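Local coordinates for cellulase IBT99 (Metagenomes, PDB 6WBT), which probably hydrolyses 6-phospho-alpha-glucosides by the NAD- and manganese-dependent mechanism of glycoside hydrolase family 4, at residues A79-A84 with K141-N146; D97-L102 with M280-T285; G120-Y125 with G437-L442; Q389-G394 with F412-T417. One frame throughout, in Å; residues are numbered along the deposited sequence.

Interaction 1: A79-A84 with K141-N146; sequences ADYIMA and KYWIVN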
# COMPACT_ATOMS: atom_id res chain seq x y z
N ALA A 79 14.65 34.90 15.66
CA ALA A 79 14.21 33.97 16.69
C ALA A 79 14.85 32.60 16.47
O ALA A 79 14.83 32.07 15.36
CB ALA A 79 12.69 33.85 16.70
N ASP A 80 15.41 32.04 17.54
CA ASP A 80 16.04 30.73 17.51
C ASP A 80 15.10 29.60 17.90
O ASP A 80 15.15 28.52 17.30
CB ASP A 80 17.27 30.71 18.42
CG ASP A 80 18.43 31.50 17.86
OD1 ASP A 80 18.79 31.28 16.69
OD2 ASP A 80 18.97 32.36 18.59
N TYR A 81 14.25 29.81 18.91
CA TYR A 81 13.31 28.78 19.34
C TYR A 81 12.01 29.45 19.76
O TYR A 81 12.02 30.33 20.63
CB TYR A 81 13.89 27.94 20.48
CG TYR A 81 14.98 27.00 20.02
CD1 TYR A 81 16.32 27.36 20.13
CD2 TYR A 81 14.68 25.77 19.46
CE1 TYR A 81 17.32 26.52 19.70
CE2 TYR A 81 15.68 24.91 19.03
CZ TYR A 81 17.00 25.29 19.15
OH TYR A 81 17.99 24.44 18.72
N ILE A 82 10.91 29.02 19.16
CA ILE A 82 9.59 29.58 19.42
C ILE A 82 8.75 28.51 20.10
O ILE A 82 8.47 27.45 19.52
CB ILE A 82 8.91 30.07 18.13
CG1 ILE A 82 9.74 31.17 17.46
CG2 ILE A 82 7.50 30.57 18.43
CD1 ILE A 82 10.76 30.66 16.46
N MSE A 83 8.34 28.78 21.34
CA MSE A 83 7.48 27.86 22.07
C MSE A 83 6.04 28.37 22.06
O MSE A 83 5.69 29.30 22.78
CB MSE A 83 7.98 27.67 23.50
CG MSE A 83 9.34 26.99 23.59
SE MSE A 83 9.92 26.65 25.43
CE MSE A 83 10.08 28.50 26.04
N ALA A 84 5.21 27.74 21.23
CA ALA A 84 3.84 28.19 21.01
C ALA A 84 2.91 27.60 22.06
O ALA A 84 2.92 26.39 22.29
CB ALA A 84 3.37 27.80 19.61
N LYS A 141 17.49 28.37 10.82
CA LYS A 141 17.47 27.11 11.57
C LYS A 141 16.54 27.18 12.77
O LYS A 141 16.80 26.57 13.81
CB LYS A 141 18.88 26.73 12.01
CG LYS A 141 19.75 26.15 10.91
CD LYS A 141 21.00 25.51 11.49
CE LYS A 141 21.83 24.82 10.42
NZ LYS A 141 22.99 24.09 11.01
N TYR A 142 15.44 27.93 12.65
CA TYR A 142 14.52 28.08 13.76
C TYR A 142 13.81 26.76 14.05
O TYR A 142 13.81 25.83 13.24
CB TYR A 142 13.48 29.17 13.46
CG TYR A 142 12.40 28.74 12.49
CD1 TYR A 142 12.58 28.84 11.12
CD2 TYR A 142 11.19 28.24 12.96
CE1 TYR A 142 11.59 28.45 10.24
CE2 TYR A 142 10.20 27.84 12.09
CZ TYR A 142 10.40 27.95 10.73
OH TYR A 142 9.41 27.56 9.86
N TRP A 143 13.20 26.69 15.23
CA TRP A 143 12.40 25.54 15.62
C TRP A 143 11.18 26.03 16.39
O TRP A 143 11.31 26.85 17.30
CB TRP A 143 13.19 24.55 16.47
CG TRP A 143 14.09 23.66 15.67
CD1 TRP A 143 15.46 23.65 15.69
CD2 TRP A 143 13.70 22.66 14.72
NE1 TRP A 143 15.94 22.71 14.82
CE2 TRP A 143 14.88 22.08 14.21
CE3 TRP A 143 12.46 22.20 14.26
CZ2 TRP A 143 14.86 21.07 13.26
CZ3 TRP A 143 12.45 21.19 13.32
CH2 TRP A 143 13.63 20.63 12.83
N ILE A 144 10.01 25.53 16.01
CA ILE A 144 8.76 25.85 16.70
C ILE A 144 8.32 24.58 17.42
O ILE A 144 7.72 23.69 16.82
CB ILE A 144 7.68 26.34 15.73
CG1 ILE A 144 8.17 27.57 14.98
CG2 ILE A 144 6.40 26.65 16.50
CD1 ILE A 144 7.16 28.10 13.99
N VAL A 145 8.60 24.51 18.72
CA VAL A 145 8.13 23.40 19.52
C VAL A 145 6.69 23.69 19.92
O VAL A 145 6.43 24.30 20.97
CB VAL A 145 9.04 23.16 20.74
CG1 VAL A 145 8.49 22.03 21.59
CG2 VAL A 145 10.46 22.84 20.28
N ASN A 146 5.74 23.28 19.08
CA ASN A 146 4.34 23.60 19.28
C ASN A 146 3.70 22.58 20.21
O ASN A 146 3.79 21.37 19.96
CB ASN A 146 3.61 23.65 17.95
CG ASN A 146 2.12 23.85 18.10
OD1 ASN A 146 1.66 24.51 19.03
ND2 ASN A 146 1.35 23.27 17.18

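Interaction 2: D97-L102 with M280-T285; sequences DEQICL and MDINNT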
# COMPACT_ATOMS: atom_id res chain seq x y z
N ASP A 97 -17.81 26.87 23.69
CA ASP A 97 -17.81 25.60 22.97
C ASP A 97 -18.37 24.47 23.82
O ASP A 97 -19.14 23.64 23.34
CB ASP A 97 -16.39 25.27 22.50
CG ASP A 97 -15.82 26.30 21.56
OD1 ASP A 97 -16.56 27.23 21.17
OD2 ASP A 97 -14.63 26.19 21.20
N GLU A 98 -17.99 24.44 25.10
CA GLU A 98 -18.47 23.38 25.99
C GLU A 98 -19.96 23.52 26.27
O GLU A 98 -20.67 22.52 26.39
CB GLU A 98 -17.67 23.39 27.29
CG GLU A 98 -16.21 23.00 27.12
CD GLU A 98 -15.38 23.30 28.36
OE1 GLU A 98 -15.63 24.34 29.00
OE2 GLU A 98 -14.49 22.49 28.69
N GLN A 99 -20.45 24.76 26.36
CA GLN A 99 -21.87 24.96 26.66
C GLN A 99 -22.74 24.62 25.46
O GLN A 99 -23.85 24.09 25.63
CB GLN A 99 -22.11 26.40 27.11
CG GLN A 99 -21.75 26.67 28.56
CD GLN A 99 -22.11 28.08 29.00
OE1 GLN A 99 -22.55 28.29 30.13
NE2 GLN A 99 -21.91 29.04 28.11
N ILE A 100 -22.28 24.93 24.25
CA ILE A 100 -23.06 24.62 23.06
C ILE A 100 -23.19 23.11 22.88
O ILE A 100 -24.25 22.61 22.48
CB ILE A 100 -22.44 25.30 21.82
CG1 ILE A 100 -22.70 26.80 21.86
CG2 ILE A 100 -22.99 24.69 20.54
CD1 ILE A 100 -22.16 27.54 20.66
N CYS A 101 -22.13 22.37 23.19
CA CYS A 101 -22.18 20.91 23.06
C CYS A 101 -23.15 20.31 24.08
O CYS A 101 -23.99 19.47 23.72
CB CYS A 101 -20.78 20.32 23.23
SG CYS A 101 -19.60 20.81 21.95
N LEU A 102 -23.04 20.72 25.34
CA LEU A 102 -23.93 20.19 26.37
C LEU A 102 -25.38 20.60 26.12
O LEU A 102 -26.30 19.89 26.55
CB LEU A 102 -23.48 20.65 27.75
CG LEU A 102 -22.08 20.20 28.19
CD1 LEU A 102 -21.76 20.70 29.59
CD2 LEU A 102 -21.95 18.68 28.11
N MSE A 280 -20.90 16.06 33.30
CA MSE A 280 -20.60 17.48 33.14
C MSE A 280 -21.79 18.37 33.50
O MSE A 280 -22.94 17.95 33.40
CB MSE A 280 -20.15 17.77 31.71
CG MSE A 280 -18.78 17.22 31.37
SE MSE A 280 -18.23 17.63 29.55
CE MSE A 280 -16.38 17.02 29.65
N ASP A 281 -21.49 19.59 33.92
CA ASP A 281 -22.50 20.58 34.27
C ASP A 281 -22.51 21.68 33.22
O ASP A 281 -21.46 22.24 32.89
CB ASP A 281 -22.22 21.17 35.66
CG ASP A 281 -23.43 21.88 36.25
OD1 ASP A 281 -24.30 22.35 35.47
OD2 ASP A 281 -23.52 21.97 37.49
N ILE A 282 -23.70 21.98 32.69
CA ILE A 282 -23.83 23.02 31.68
C ILE A 282 -23.45 24.38 32.25
O ILE A 282 -22.89 25.23 31.54
CB ILE A 282 -25.26 23.02 31.10
CG1 ILE A 282 -25.45 24.19 30.13
CG2 ILE A 282 -26.29 23.07 32.21
CD1 ILE A 282 -24.60 24.10 28.88
N ASN A 283 -23.73 24.62 33.53
CA ASN A 283 -23.45 25.90 34.16
C ASN A 283 -22.10 25.95 34.86
O ASN A 283 -21.81 26.95 35.53
CB ASN A 283 -24.56 26.26 35.15
CG ASN A 283 -25.94 26.32 34.50
OD1 ASN A 283 -26.86 25.61 34.91
ND2 ASN A 283 -26.09 27.19 33.50
N ASN A 284 -21.27 24.91 34.74
CA ASN A 284 -19.93 24.88 35.34
C ASN A 284 -19.10 23.87 34.55
O ASN A 284 -18.69 22.81 35.02
CB ASN A 284 -19.98 24.51 36.83
CG ASN A 284 -18.63 24.64 37.52
OD1 ASN A 284 -17.97 23.64 37.80
ND2 ASN A 284 -18.24 25.87 37.82
N THR A 285 -18.82 24.22 33.29
CA THR A 285 -17.99 23.39 32.44
C THR A 285 -16.54 23.48 32.89
O THR A 285 -16.17 24.26 33.77
CB THR A 285 -18.14 23.81 30.98
OG1 THR A 285 -17.74 25.17 30.84
CG2 THR A 285 -19.58 23.67 30.54

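Interaction 3: G120-Y125 with G437-L442; sequences GMRTIY and GYWPEL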
# COMPACT_ATOMS: atom_id res chain seq x y z
N GLY A 120 -10.33 23.63 17.06
CA GLY A 120 -9.31 23.37 16.05
C GLY A 120 -9.36 24.35 14.89
O GLY A 120 -8.32 24.85 14.45
N MSE A 121 -10.56 24.64 14.39
CA MSE A 121 -10.70 25.53 13.24
C MSE A 121 -10.34 26.97 13.57
O MSE A 121 -10.00 27.76 12.69
CB MSE A 121 -12.13 25.46 12.68
CG MSE A 121 -12.47 24.14 12.02
SE MSE A 121 -13.81 24.34 10.61
CE MSE A 121 -12.83 25.55 9.44
N ARG A 122 -10.42 27.33 14.86
CA ARG A 122 -9.95 28.64 15.29
C ARG A 122 -8.43 28.74 15.27
O ARG A 122 -7.89 29.84 15.16
CB ARG A 122 -10.46 28.96 16.70
CG ARG A 122 -11.94 29.30 16.78
CD ARG A 122 -12.25 29.98 18.11
NE ARG A 122 -11.92 29.14 19.25
CZ ARG A 122 -12.78 28.33 19.85
NH1 ARG A 122 -14.04 28.25 19.42
NH2 ARG A 122 -12.40 27.60 20.89
N THR A 123 -7.73 27.61 15.37
CA THR A 123 -6.29 27.59 15.54
C THR A 123 -5.52 27.31 14.25
O THR A 123 -4.31 27.55 14.20
CB THR A 123 -5.89 26.55 16.60
OG1 THR A 123 -6.87 26.54 17.64
CG2 THR A 123 -4.53 26.87 17.20
N ILE A 124 -6.20 26.83 13.20
CA ILE A 124 -5.50 26.40 11.99
C ILE A 124 -4.73 27.56 11.36
O ILE A 124 -3.50 27.54 11.28
CB ILE A 124 -6.49 25.78 10.98
CG1 ILE A 124 -7.04 24.46 11.53
CG2 ILE A 124 -5.82 25.56 9.63
CD1 ILE A 124 -8.01 23.77 10.59
N TYR A 125 -5.45 28.59 10.92
CA TYR A 125 -4.82 29.70 10.22
C TYR A 125 -3.95 30.58 11.12
O TYR A 125 -2.88 31.02 10.67
CB TYR A 125 -5.88 30.55 9.51
CG TYR A 125 -6.38 29.93 8.23
CD1 TYR A 125 -5.54 29.76 7.14
CD2 TYR A 125 -7.70 29.50 8.10
CE1 TYR A 125 -5.98 29.19 5.96
CE2 TYR A 125 -8.16 28.93 6.93
CZ TYR A 125 -7.29 28.77 5.86
OH TYR A 125 -7.74 28.20 4.70
N GLY A 437 -15.94 35.61 13.16
CA GLY A 437 -14.76 36.39 13.43
C GLY A 437 -13.52 35.55 13.69
O GLY A 437 -12.40 36.05 13.51
N TYR A 438 -13.69 34.30 14.10
CA TYR A 438 -12.59 33.37 14.32
C TYR A 438 -12.49 32.29 13.26
O TYR A 438 -11.39 31.94 12.84
CB TYR A 438 -12.73 32.70 15.70
CG TYR A 438 -12.52 33.63 16.87
CD1 TYR A 438 -11.25 34.11 17.17
CD2 TYR A 438 -13.58 34.00 17.69
CE1 TYR A 438 -11.05 34.95 18.25
CE2 TYR A 438 -13.38 34.84 18.77
CZ TYR A 438 -12.11 35.31 19.05
OH TYR A 438 -11.91 36.15 20.12
N TRP A 439 -13.62 31.75 12.81
CA TRP A 439 -13.63 30.67 11.83
C TRP A 439 -13.45 31.21 10.42
O TRP A 439 -13.75 32.38 10.14
CB TRP A 439 -14.93 29.89 11.91
CG TRP A 439 -14.91 28.75 12.87
CD1 TRP A 439 -14.10 28.59 13.95
CD2 TRP A 439 -15.74 27.58 12.81
NE1 TRP A 439 -14.38 27.40 14.58
CE2 TRP A 439 -15.38 26.76 13.90
CE3 TRP A 439 -16.75 27.14 11.95
CZ2 TRP A 439 -15.99 25.53 14.15
CZ3 TRP A 439 -17.36 25.93 12.20
CH2 TRP A 439 -16.97 25.14 13.29
N PRO A 440 -12.95 30.38 9.51
CA PRO A 440 -13.00 30.75 8.09
C PRO A 440 -14.42 30.71 7.57
O PRO A 440 -15.29 30.01 8.11
CB PRO A 440 -12.13 29.67 7.42
CG PRO A 440 -11.32 29.06 8.52
CD PRO A 440 -12.19 29.15 9.74
N GLU A 441 -14.67 31.47 6.51
CA GLU A 441 -15.98 31.47 5.88
C GLU A 441 -16.25 30.11 5.25
O GLU A 441 -15.36 29.49 4.66
CB GLU A 441 -16.06 32.56 4.81
CG GLU A 441 -17.45 32.79 4.26
CD GLU A 441 -17.45 33.63 3.00
OE1 GLU A 441 -16.75 33.25 2.03
OE2 GLU A 441 -18.13 34.67 2.97
N LEU A 442 -17.49 29.63 5.39
CA LEU A 442 -17.89 28.33 4.88
C LEU A 442 -19.11 28.51 3.98
O LEU A 442 -20.20 28.83 4.46
CB LEU A 442 -18.20 27.36 6.02
CG LEU A 442 -17.03 27.01 6.94
CD1 LEU A 442 -17.45 25.97 7.97
CD2 LEU A 442 -15.84 26.52 6.14

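Interaction 4: Q389-G394 with F412-T417; sequences QDACEG and FTMNRT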
# COMPACT_ATOMS: atom_id res chain seq x y z
N GLN A 389 -11.33 8.78 13.13
CA GLN A 389 -10.90 10.10 13.58
C GLN A 389 -10.02 10.79 12.55
O GLN A 389 -10.13 12.01 12.35
CB GLN A 389 -10.17 9.98 14.92
CG GLN A 389 -10.99 10.43 16.12
CD GLN A 389 -11.16 11.94 16.18
OE1 GLN A 389 -12.19 12.47 15.78
NE2 GLN A 389 -10.14 12.63 16.67
N ASP A 390 -9.14 10.04 11.89
CA ASP A 390 -8.28 10.63 10.88
C ASP A 390 -9.09 11.18 9.71
O ASP A 390 -8.77 12.23 9.15
CB ASP A 390 -7.25 9.61 10.39
CG ASP A 390 -6.11 10.25 9.62
OD1 ASP A 390 -5.30 10.97 10.25
OD2 ASP A 390 -6.02 10.04 8.39
N ALA A 391 -10.16 10.47 9.33
CA ALA A 391 -11.07 11.00 8.33
C ALA A 391 -11.82 12.21 8.87
O ALA A 391 -12.02 13.19 8.15
CB ALA A 391 -12.05 9.91 7.88
N CYS A 392 -12.24 12.16 10.14
CA CYS A 392 -12.91 13.29 10.75
C CYS A 392 -12.01 14.52 10.78
O CYS A 392 -12.39 15.61 10.34
CB CYS A 392 -13.37 12.92 12.16
SG CYS A 392 -13.87 14.33 13.18
N GLU A 393 -10.79 14.36 11.31
CA GLU A 393 -9.85 15.47 11.34
C GLU A 393 -9.40 15.87 9.94
O GLU A 393 -9.13 17.05 9.69
CB GLU A 393 -8.64 15.11 12.20
CG GLU A 393 -8.98 14.80 13.65
CD GLU A 393 -7.78 14.34 14.45
OE1 GLU A 393 -6.70 14.15 13.85
OE2 GLU A 393 -7.91 14.18 15.68
N GLY A 394 -9.33 14.91 9.02
CA GLY A 394 -8.96 15.25 7.65
C GLY A 394 -10.02 16.06 6.94
O GLY A 394 -9.71 17.01 6.22
N PHE A 412 -18.24 16.72 11.36
CA PHE A 412 -19.03 16.56 12.58
C PHE A 412 -19.80 15.25 12.58
O PHE A 412 -19.95 14.60 13.62
CB PHE A 412 -19.97 17.75 12.76
CG PHE A 412 -19.31 18.97 13.33
CD1 PHE A 412 -18.29 19.61 12.65
CD2 PHE A 412 -19.71 19.48 14.56
CE1 PHE A 412 -17.68 20.74 13.18
CE2 PHE A 412 -19.10 20.60 15.09
CZ PHE A 412 -18.09 21.23 14.40
N THR A 413 -20.31 14.84 11.41
CA THR A 413 -21.03 13.57 11.32
C THR A 413 -20.12 12.39 11.62
O THR A 413 -20.55 11.40 12.22
CB THR A 413 -21.66 13.42 9.93
OG1 THR A 413 -22.57 14.51 9.70
CG2 THR A 413 -22.41 12.10 9.81
N MSE A 414 -18.85 12.48 11.23
CA MSE A 414 -17.90 11.38 11.39
C MSE A 414 -17.52 11.12 12.85
O MSE A 414 -17.24 9.98 13.23
CB MSE A 414 -16.63 11.67 10.58
CG MSE A 414 -15.60 10.55 10.59
SE MSE A 414 -16.17 8.98 9.59
CE MSE A 414 -16.30 9.81 7.83
N ASN A 415 -17.53 12.17 13.66
CA ASN A 415 -17.03 12.07 15.03
C ASN A 415 -17.89 11.12 15.85
O ASN A 415 -19.11 11.05 15.68
CB ASN A 415 -17.00 13.45 15.68
CG ASN A 415 -16.13 13.49 16.92
OD1 ASN A 415 -16.57 13.12 18.01
ND2 ASN A 415 -14.89 13.93 16.76
N ARG A 416 -17.24 10.39 16.76
CA ARG A 416 -17.95 9.41 17.58
C ARG A 416 -18.83 10.08 18.62
O ARG A 416 -19.86 9.51 19.03
CB ARG A 416 -16.96 8.46 18.25
CG ARG A 416 -16.08 7.69 17.29
CD ARG A 416 -15.24 6.65 18.02
NE ARG A 416 -16.06 5.63 18.67
CZ ARG A 416 -16.47 4.52 18.07
NH1 ARG A 416 -16.12 4.27 16.81
NH2 ARG A 416 -17.21 3.64 18.73
N THR A 417 -18.46 11.28 19.08
CA THR A 417 -19.26 11.98 20.08
C THR A 417 -20.63 12.35 19.52
O THR A 417 -21.64 12.27 20.23
CB THR A 417 -18.52 13.22 20.57
OG1 THR A 417 -17.31 12.83 21.23
CG2 THR A 417 -19.38 14.01 21.54

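Interaction 1: A79-A84 with K141-N146
I82 and I144 pair in a parallel beta bridge between strands 81-84 and 143-146, neighbours within the buried mixed sheet in the NAD-binding, Rossmann-type part of the chain. The straightest bond runs from I82 N to W143 O, 2.9 Å long with an N-H...O angle of 174°. I82 O receives V145 N in a weak bond of 3.0 Å, and I144 CA adds a CH...O contact to the same oxygen. On the face carrying Y81, M83, W143 and V145, the two aromatic side chains lie side by side and point the same way, each with CG anti to its carbonyl carbon (chi1 -72° for Y81). The Y81 ring and the five-membered ring of W143 are nearly parallel, at 19°, but slid so far apart that they barely overlap. Contact is made by Y81 CD2, 3.6 Å from W143 CB, and by Y81 CE2, 3.6 Å from W143 CD1. The strand order 3-2-1-4-5-6 is that of a Rossmann fold, and this pair is its fourth and fifth strands; helices 90-103 and 114-136 lie in the connection between them. An alanine at Y81 would probably open a gap between W143 and helix 321-334, where V329 and I333 now touch the tyrosine. The other face carries I82, I144, A84 and N146; I82 CB sits 4.1 Å from I144 CG1, and both isoleucines touch C134 of helix 114-136. Near the carboxy ends A84 CB meets N146 OD1 at 3.8 Å; that amide bonds S148 through OD1 and N169 through ND2, about 7 Å from the bound NAD.

Interaction 2: D97-L102 with M280-T285
E98 of helix 90-103 grips T285, the N-cap residue of helix 286-291, in the shell around the glucose-6-phosphate pocket. T285 OG1 donates to E98 OE1 over 2.9 Å, reaching that oxygen from above the carboxylate, 43° out of its plane. The threonine hydroxyl lies between its own backbone N and carbonyl carbon (chi1 60°), and CG2 is anti to the carbonyl carbon, 3.8 Å from both E98 CB and L102 CD1. E98 OE1 takes a second bond from G287 N, so a single oxygen gathers the hydroxyl of the cap and an amide of the first turn. Replacing E98 by an alanine would probably leave T285 OG1 and G287 N without their shared acceptor and the start of helix 286-291 freer to shift. The side chain of E98 lies about 6 Å from the bound glucose-6-phosphate and touches R286, a residue of its pocket, consistent with a second-shell role. Further along, contact is apolar. I282, with CG1 anti to the backbone N (chi1 175°), brings CD1 to 3.8 Å from L102 CB and 3.8 Å from Q99 CB. The side chains of L102 and the selenomethionine M280 cross at about a right angle, L102 CD2 lying 4.1 Å from M280 SE. The loop keeps its shape through a type I turn from D281 to N284 and an Asx turn, N283 N to D281 OD1 at 3.0 Å. Helix 90-103 is thus covered by the 280-285 loop here, while I100 and C101 pack on helix 421-434 and D97 and C101 meet helix 114-136.

Interaction 3: G120-Y125 with G437-L442
With CG of the selenomethionine M121 anti to its carbonyl carbon (chi1 -69°) and the chain bent at chi3 (60°), M121 covers W439 and ends on P440. Its CB stands above the five-membered ring of W439, 3.8 Å from the centroid in a CH-pi contact displaced toward the rim. SE lies over the six-membered ring on the same face, 4.1 Å from that centroid and only 4° off the normal, a Met-aromatic contact. CE then reaches P440 CD at 3.7 Å. The in-plane edge of the indole is met by R122 CG, 3.6 Å from W439 CD1, while R122 CD comes within 3.7 Å of Y438 CB. One helical turn beyond M121, the Y125 ring has P440 CG at its edge, 3.5 Å from CE2. The polar ends look elsewhere: W439 NE1 bonds T118 O, Y125 OH bonds A400 O, and the R122 guanidinium is shared among D97, N435 and V88. The segment 437-442, close to the carboxy terminus, is therefore held to helix 114-136 by dispersion and aromatic-face contacts, with directed bonds added by W439 NE1 to T118 O and R122 NH1 to N435 OD1.

Interaction 4: Q389-G394 with F412-T417
C392 and M414 face each other between helices 380-402 and 405-414, both CB atoms directed at the opposite segment. In the selenomethionine M414, CG is anti to the backbone N (chi1 -176°) and lies 3.6 Å from C392 CB. The chain bends at chi2 and chi3, and its terminal CE comes to 4.3 Å from A391 CB. Beside this pair Q389 and N415 lie alongside one another, pointing the same way, with their amide planes turned 77° apart. Q389 OE1 and N415 ND2 are 3.2 Å apart, but the angle is too poor for a hydrogen bond. The same ND2 is 3.7 Å from C392 SG. N415 OD1 turns back to its own chain and accepts T417 N at 2.8 Å, closing an Asx turn just after helix 405-414. A neighbouring subunit borders the site: its F381 packs on M414, its G384 on A391, and its T413 O accepts a bond from R416 NH2. The two segments thus meet mainly through C392, the selenomethionine and A391, which suggests that the fit rests more on van der Waals contact than on directed bonds.

In the fold
Interaction 1 joins two strands of the Rossmann-type sheet; the other three involve the helices around it. Its centre lies 34 Å from that of interaction 2, on the opposite side of the chain's centre, and 30 Å from that of interaction 4. Interactions 2 and 3 are linked by a salt bridge, D97 OD2 to R122 NH2 at 2.7 Å, between consecutive helices 90-103 and 114-136. Interactions 3 and 4 touch through W439 CH2 and F412 CZ, 4.2 Å apart. Along the chain, the segments of interactions 1, 2 and 3 alternate, while both segments of interaction 4 fall between 120-125 and 437-442. In interactions 2 and 3 late segments close on early helices near the ligands; interaction 4 joins two late helices.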